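Local coordinates for protein yjcS (Bacillus subtilis, PDB 1Q8B) that is of unknown function but belongs to the antibiotic biosynthesis monooxygenase family, so a catalytic role on a small molecule is possible, at residues Ser12-Lys26 and Gln90-Asn104. Numbering follows the deposited sequence.
Sequences SMHYITACLKIISDK and QELTEVEWLMKSNVN
The indole of W97 lies across strand 13-22 and receives C19 on one face: CB sits 3.4 Å from the centroid of the five-membered ring, a CH-pi contact, while SG stands oblique to it. With CG set between the backbone N and the carbonyl carbon (chi1 60°), the ring leans over strand 13-22, and its far rim, at CH2, rests 3.9 Å from T17 CG2. Beneath this pair the backbone bulges. E96 and W97 both face C19, whose O accepts a 2.9 Å hydrogen bond from E96 N and a weak one from W97 N. This classic beta bulge breaks strand 93-103, one of the two outermost strands of the chain's four-stranded antiparallel sheet, a ferredoxin-like layout in keeping with the dimeric alpha-beta barrel clan. On the helix-covered face L20 forks: CD2 meets V95 CG2 at 3.6 Å and CD1 reaches T93 OG1, while F35 of helix 28-42 packs on the same leucine. Farther along, L98 CG fits against A18 CB and I16 CG2. The H14 ring, buried against E72 and V75, has K100 NZ and N102 OD1 at its edge, with N102 OD1 3.0 Å from H14 CD2. On the other face V103 CG2 abuts Y15 CD1 at 3.6 Å. Beyond I22, L92 O accepts a hydrogen bond from I23 N at 2.9 Å, and L92 CD2 tucks against S24 OG, which accepts from K26 N in an ST turn.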
loop_
_atom_site.group_PDB
_atom_site.type_symbol
_atom_site.label_atom_id
_atom_site.label_comp_id
_atom_site.label_asym_id
_atom_site.label_seq_id
_atom_site.Cartn_x
_atom_site.Cartn_y
_atom_site.Cartn_z
ATOM N N SER A 12 9.716 -18.223 6.861
ATOM C CA SER A 12 9.479 -17.778 5.453
ATOM C C SER A 12 9.609 -16.263 5.291
ATOM O O SER A 12 9.214 -15.501 6.171
ATOM C CB SER A 12 8.089 -18.210 4.998
ATOM O OG SER A 12 7.868 -17.812 3.658
HETATM N N MSE A 13 10.168 -15.835 4.160
HETATM C CA MSE A 13 10.355 -14.411 3.869
HETATM C C MSE A 13 10.117 -14.135 2.387
HETATM O O MSE A 13 10.325 -15.006 1.537
HETATM C CB MSE A 13 11.776 -13.965 4.226
HETATM C CG MSE A 13 12.166 -14.196 5.673
HETATM SE SE MSE A 13 14.058 -13.845 5.979
HETATM C CE MSE A 13 14.783 -15.483 5.229
ATOM N N HIS A 14 9.687 -12.914 2.083
ATOM C CA HIS A 14 9.425 -12.522 0.711
ATOM C C HIS A 14 10.519 -11.572 0.259
ATOM O O HIS A 14 10.603 -10.434 0.732
ATOM C CB HIS A 14 8.065 -11.839 0.598
ATOM C CG HIS A 14 7.606 -11.644 -0.812
ATOM N ND1 HIS A 14 7.540 -10.404 -1.411
ATOM C CD2 HIS A 14 7.186 -12.533 -1.744
ATOM C CE1 HIS A 14 7.096 -10.537 -2.650
ATOM N NE2 HIS A 14 6.873 -11.820 -2.876
ATOM N N TYR A 15 11.354 -12.060 -0.657
ATOM C CA TYR A 15 12.474 -11.298 -1.207
ATOM C C TYR A 15 12.163 -10.580 -2.512
ATOM O O TYR A 15 11.521 -11.134 -3.410
ATOM C CB TYR A 15 13.668 -12.215 -1.487
ATOM C CG TYR A 15 14.557 -12.537 -0.310
ATOM C CD1 TYR A 15 14.192 -13.508 0.620
ATOM C CD2 TYR A 15 15.804 -11.919 -0.173
ATOM C CE1 TYR A 15 15.055 -13.864 1.654
ATOM C CE2 TYR A 15 16.671 -12.264 0.855
ATOM C CZ TYR A 15 16.294 -13.236 1.761
ATOM O OH TYR A 15 17.156 -13.586 2.772
ATOM N N ILE A 16 12.656 -9.353 -2.625
ATOM C CA ILE A 16 12.470 -8.587 -3.842
ATOM C C ILE A 16 13.724 -7.814 -4.213
ATOM O O ILE A 16 14.324 -7.149 -3.370
ATOM C CB ILE A 16 11.318 -7.563 -3.727
ATOM C CG1 ILE A 16 9.970 -8.282 -3.617
ATOM C CG2 ILE A 16 11.313 -6.658 -4.965
ATOM C CD1 ILE A 16 8.783 -7.339 -3.560
ATOM N N THR A 17 14.127 -7.935 -5.474
ATOM C CA THR A 17 15.261 -7.184 -5.996
ATOM C C THR A 17 14.671 -6.475 -7.198
ATOM O O THR A 17 14.071 -7.109 -8.068
ATOM C CB THR A 17 16.419 -8.083 -6.461
ATOM O OG1 THR A 17 16.966 -8.762 -5.331
ATOM C CG2 THR A 17 17.525 -7.242 -7.110
ATOM N N ALA A 18 14.820 -5.160 -7.244
ATOM C CA ALA A 18 14.263 -4.409 -8.348
ATOM C C ALA A 18 15.217 -3.338 -8.829
ATOM O O ALA A 18 16.023 -2.811 -8.065
ATOM C CB ALA A 18 12.941 -3.776 -7.926
ATOM N N CYS A 19 15.125 -3.032 -10.114
ATOM C CA CYS A 19 15.947 -2.001 -10.708
ATOM C C CYS A 19 14.981 -0.959 -11.216
ATOM O O CYS A 19 14.092 -1.272 -12.010
ATOM C CB CYS A 19 16.761 -2.548 -11.879
ATOM S SG CYS A 19 17.830 -1.289 -12.646
ATOM N N LEU A 20 15.149 0.271 -10.746
ATOM C CA LEU A 20 14.297 1.372 -11.154
ATOM C C LEU A 20 14.977 2.241 -12.202
ATOM O O LEU A 20 16.173 2.530 -12.113
ATOM C CB LEU A 20 13.951 2.267 -9.962
ATOM C CG LEU A 20 13.310 1.692 -8.701
ATOM C CD1 LEU A 20 12.923 2.842 -7.788
ATOM C CD2 LEU A 20 12.084 0.871 -9.053
ATOM N N LYS A 21 14.208 2.659 -13.196
ATOM C CA LYS A 21 14.727 3.542 -14.220
ATOM C C LYS A 21 14.289 4.953 -13.809
ATOM O O LYS A 21 13.109 5.179 -13.540
ATOM C CB LYS A 21 14.130 3.181 -15.582
ATOM C CG LYS A 21 14.737 3.968 -16.730
ATOM C CD LYS A 21 13.894 3.861 -17.974
ATOM C CE LYS A 21 14.395 4.824 -19.025
ATOM N NZ LYS A 21 13.473 4.868 -20.188
ATOM N N ILE A 22 15.232 5.890 -13.723
ATOM C CA ILE A 22 14.880 7.263 -13.358
ATOM C C ILE A 22 14.371 7.972 -14.611
ATOM O O ILE A 22 15.073 8.053 -15.618
ATOM C CB ILE A 22 16.096 8.056 -12.809
ATOM C CG1 ILE A 22 16.609 7.422 -11.519
ATOM C CG2 ILE A 22 15.697 9.497 -12.525
ATOM C CD1 ILE A 22 17.945 7.968 -11.067
ATOM N N ILE A 23 13.142 8.467 -14.551
ATOM C CA ILE A 23 12.548 9.169 -15.682
ATOM C C ILE A 23 12.515 10.670 -15.413
ATOM O O ILE A 23 12.115 11.459 -16.267
ATOM C CB ILE A 23 11.125 8.645 -15.972
ATOM C CG1 ILE A 23 10.245 8.779 -14.725
ATOM C CG2 ILE A 23 11.203 7.186 -16.425
ATOM C CD1 ILE A 23 8.841 8.208 -14.896
ATOM N N SER A 24 12.938 11.053 -14.213
ATOM C CA SER A 24 13.005 12.451 -13.812
ATOM C C SER A 24 14.328 13.012 -14.325
ATOM O O SER A 24 15.266 12.258 -14.592
ATOM C CB SER A 24 12.962 12.559 -12.288
ATOM O OG SER A 24 13.342 13.853 -11.855
ATOM N N ASP A 25 14.409 14.329 -14.470
ATOM C CA ASP A 25 15.643 14.951 -14.940
ATOM C C ASP A 25 16.344 15.657 -13.788
ATOM O O ASP A 25 17.270 16.437 -13.996
ATOM C CB ASP A 25 15.356 15.944 -16.076
ATOM C CG ASP A 25 14.503 17.126 -15.632
ATOM O OD1 ASP A 25 14.100 17.922 -16.509
ATOM O OD2 ASP A 25 14.237 17.266 -14.416
ATOM N N LYS A 26 15.899 15.378 -12.572
ATOM C CA LYS A 26 16.498 15.994 -11.400
ATOM C C LYS A 26 17.863 15.399 -11.104
ATOM O O LYS A 26 18.223 14.350 -11.640
ATOM C CB LYS A 26 15.587 15.824 -10.183
ATOM C CG LYS A 26 14.289 16.600 -10.285
ATOM C CD LYS A 26 13.487 16.518 -9.005
ATOM C CE LYS A 26 12.214 17.335 -9.131
ATOM N NZ LYS A 26 11.312 17.152 -7.954
ATOM N N GLN A 90 5.883 11.936 -6.937
ATOM C CA GLN A 90 6.934 12.734 -7.573
ATOM C C GLN A 90 7.290 12.218 -8.964
ATOM O O GLN A 90 7.967 12.902 -9.731
ATOM C CB GLN A 90 8.187 12.757 -6.689
ATOM C CG GLN A 90 7.970 13.480 -5.373
ATOM C CD GLN A 90 9.208 13.526 -4.507
ATOM O OE1 GLN A 90 10.241 14.050 -4.911
ATOM N NE2 GLN A 90 9.106 12.978 -3.306
ATOM N N GLU A 91 6.841 11.007 -9.278
ATOM C CA GLU A 91 7.095 10.404 -10.580
ATOM C C GLU A 91 8.566 10.478 -10.963
ATOM O O GLU A 91 8.903 10.908 -12.064
ATOM C CB GLU A 91 6.268 11.115 -11.645
ATOM C CG GLU A 91 4.791 11.172 -11.342
ATOM C CD GLU A 91 4.061 12.163 -12.228
ATOM O OE1 GLU A 91 2.823 12.272 -12.098
ATOM O OE2 GLU A 91 4.724 12.836 -13.052
ATOM N N LEU A 92 9.438 10.049 -10.062
ATOM C CA LEU A 92 10.872 10.091 -10.313
ATOM C C LEU A 92 11.370 8.854 -11.042
ATOM O O LEU A 92 12.374 8.908 -11.752
ATOM C CB LEU A 92 11.618 10.219 -8.988
ATOM C CG LEU A 92 11.259 11.433 -8.128
ATOM C CD1 LEU A 92 11.836 11.266 -6.722
ATOM C CD2 LEU A 92 11.775 12.698 -8.810
ATOM N N THR A 93 10.655 7.746 -10.874
ATOM C CA THR A 93 11.056 6.478 -11.478
ATOM C C THR A 93 9.892 5.617 -11.967
ATOM O O THR A 93 8.722 5.965 -11.830
ATOM C CB THR A 93 11.805 5.596 -10.446
ATOM O OG1 THR A 93 10.927 5.322 -9.342
ATOM C CG2 THR A 93 13.054 6.291 -9.921
ATOM N N GLU A 94 10.265 4.482 -12.544
ATOM C CA GLU A 94 9.343 3.451 -12.996
ATOM C C GLU A 94 10.202 2.194 -12.881
ATOM O O GLU A 94 11.428 2.273 -12.990
ATOM C CB GLU A 94 8.858 3.683 -14.442
ATOM C CG GLU A 94 9.910 3.741 -15.519
ATOM C CD GLU A 94 9.302 3.969 -16.893
ATOM O OE1 GLU A 94 8.276 4.678 -16.985
ATOM O OE2 GLU A 94 9.850 3.458 -17.887
ATOM N N VAL A 95 9.579 1.052 -12.610
ATOM C CA VAL A 95 10.325 -0.196 -12.475
ATOM C C VAL A 95 10.701 -0.747 -13.845
ATOM O O VAL A 95 9.847 -0.901 -14.714
ATOM C CB VAL A 95 9.499 -1.262 -11.713
ATOM C CG1 VAL A 95 10.269 -2.570 -11.638
ATOM C CG2 VAL A 95 9.177 -0.764 -10.322
ATOM N N GLU A 96 11.986 -1.028 -14.037
ATOM C CA GLU A 96 12.471 -1.570 -15.299
ATOM C C GLU A 96 12.356 -3.091 -15.234
ATOM O O GLU A 96 11.875 -3.728 -16.170
ATOM C CB GLU A 96 13.922 -1.153 -15.541
ATOM C CG GLU A 96 14.373 -1.375 -16.970
ATOM C CD GLU A 96 15.754 -0.819 -17.239
ATOM O OE1 GLU A 96 16.749 -1.434 -16.791
ATOM O OE2 GLU A 96 15.842 0.241 -17.895
ATOM N N TRP A 97 12.811 -3.676 -14.132
ATOM C CA TRP A 97 12.686 -5.115 -13.947
ATOM C C TRP A 97 12.593 -5.436 -12.461
ATOM O O TRP A 97 13.055 -4.668 -11.618
ATOM C CB TRP A 97 13.839 -5.889 -14.612
ATOM C CG TRP A 97 15.218 -5.575 -14.127
ATOM C CD1 TRP A 97 16.127 -4.742 -14.719
ATOM C CD2 TRP A 97 15.864 -6.121 -12.972
ATOM N NE1 TRP A 97 17.305 -4.740 -14.003
ATOM C CE2 TRP A 97 17.169 -5.579 -12.927
ATOM C CE3 TRP A 97 15.467 -7.020 -11.971
ATOM C CZ2 TRP A 97 18.081 -5.902 -11.916
ATOM C CZ3 TRP A 97 16.370 -7.343 -10.967
ATOM C CH2 TRP A 97 17.667 -6.784 -10.946
ATOM N N LEU A 98 11.973 -6.567 -12.149
ATOM C CA LEU A 98 11.794 -6.969 -10.770
ATOM C C LEU A 98 11.672 -8.479 -10.617
ATOM O O LEU A 98 11.013 -9.145 -11.409
ATOM C CB LEU A 98 10.549 -6.274 -10.202
ATOM C CG LEU A 98 10.115 -6.580 -8.766
ATOM C CD1 LEU A 98 9.202 -5.473 -8.272
ATOM C CD2 LEU A 98 9.412 -7.937 -8.701
HETATM N N MSE A 99 12.318 -9.015 -9.587
HETATM C CA MSE A 99 12.257 -10.441 -9.324
HETATM C C MSE A 99 11.887 -10.708 -7.867
HETATM O O MSE A 99 12.561 -10.258 -6.937
HETATM C CB MSE A 99 13.588 -11.097 -9.693
HETATM C CG MSE A 99 13.846 -11.061 -11.194
HETATM SE SE MSE A 99 15.614 -11.628 -11.728
HETATM C CE MSE A 99 15.273 -13.538 -11.859
ATOM N N LYS A 100 10.788 -11.436 -7.702
ATOM C CA LYS A 100 10.236 -11.795 -6.401
ATOM C C LYS A 100 10.537 -13.255 -6.086
ATOM O O LYS A 100 10.664 -14.080 -6.992
ATOM C CB LYS A 100 8.714 -11.604 -6.406
ATOM C CG LYS A 100 8.224 -10.158 -6.359
ATOM C CD LYS A 100 6.701 -10.077 -6.602
ATOM C CE LYS A 100 6.055 -8.800 -6.029
ATOM N NZ LYS A 100 5.499 -9.021 -4.649
ATOM N N SER A 101 10.632 -13.576 -4.800
ATOM C CA SER A 101 10.894 -14.945 -4.382
ATOM C C SER A 101 10.551 -15.180 -2.922
ATOM O O SER A 101 10.828 -14.352 -2.062
ATOM C CB SER A 101 12.364 -15.307 -4.616
ATOM O OG SER A 101 12.630 -16.637 -4.195
ATOM N N ASN A 102 9.924 -16.316 -2.653
ATOM C CA ASN A 102 9.581 -16.677 -1.295
ATOM C C ASN A 102 10.678 -17.629 -0.861
ATOM O O ASN A 102 10.932 -18.634 -1.520
ATOM C CB ASN A 102 8.211 -17.353 -1.250
ATOM C CG ASN A 102 7.080 -16.383 -1.527
ATOM O OD1 ASN A 102 6.943 -15.369 -0.848
ATOM N ND2 ASN A 102 6.265 -16.686 -2.529
ATOM N N VAL A 103 11.342 -17.286 0.236
ATOM C CA VAL A 103 12.447 -18.071 0.773
ATOM C C VAL A 103 12.142 -18.484 2.207
ATOM O O VAL A 103 11.791 -17.643 3.030
ATOM C CB VAL A 103 13.753 -17.236 0.768
ATOM C CG1 VAL A 103 14.875 -18.011 1.430
ATOM C CG2 VAL A 103 14.121 -16.856 -0.657
ATOM N N ASN A 104 12.287 -19.767 2.518
ATOM C CA ASN A 104 12.006 -20.221 3.879
ATOM C C ASN A 104 13.233 -20.725 4.648
ATOM O O ASN A 104 14.360 -20.643 4.101
ATOM C CB ASN A 104 10.917 -21.298 3.854
ATOM C CG ASN A 104 11.271 -22.469 2.963
ATOM O OD1 ASN A 104 10.389 -23.195 2.499
ATOM N ND2 ASN A 104 12.567 -22.672 2.726
HETATM O O HOH W 1 5.237 -14.102 -4.441
HETATM O O HOH W 2 13.573 -11.882 -5.311
HETATM O O HOH W 3 10.956 5.548 -20.149
HETATM O O HOH W 4 9.512 15.304 -9.138
#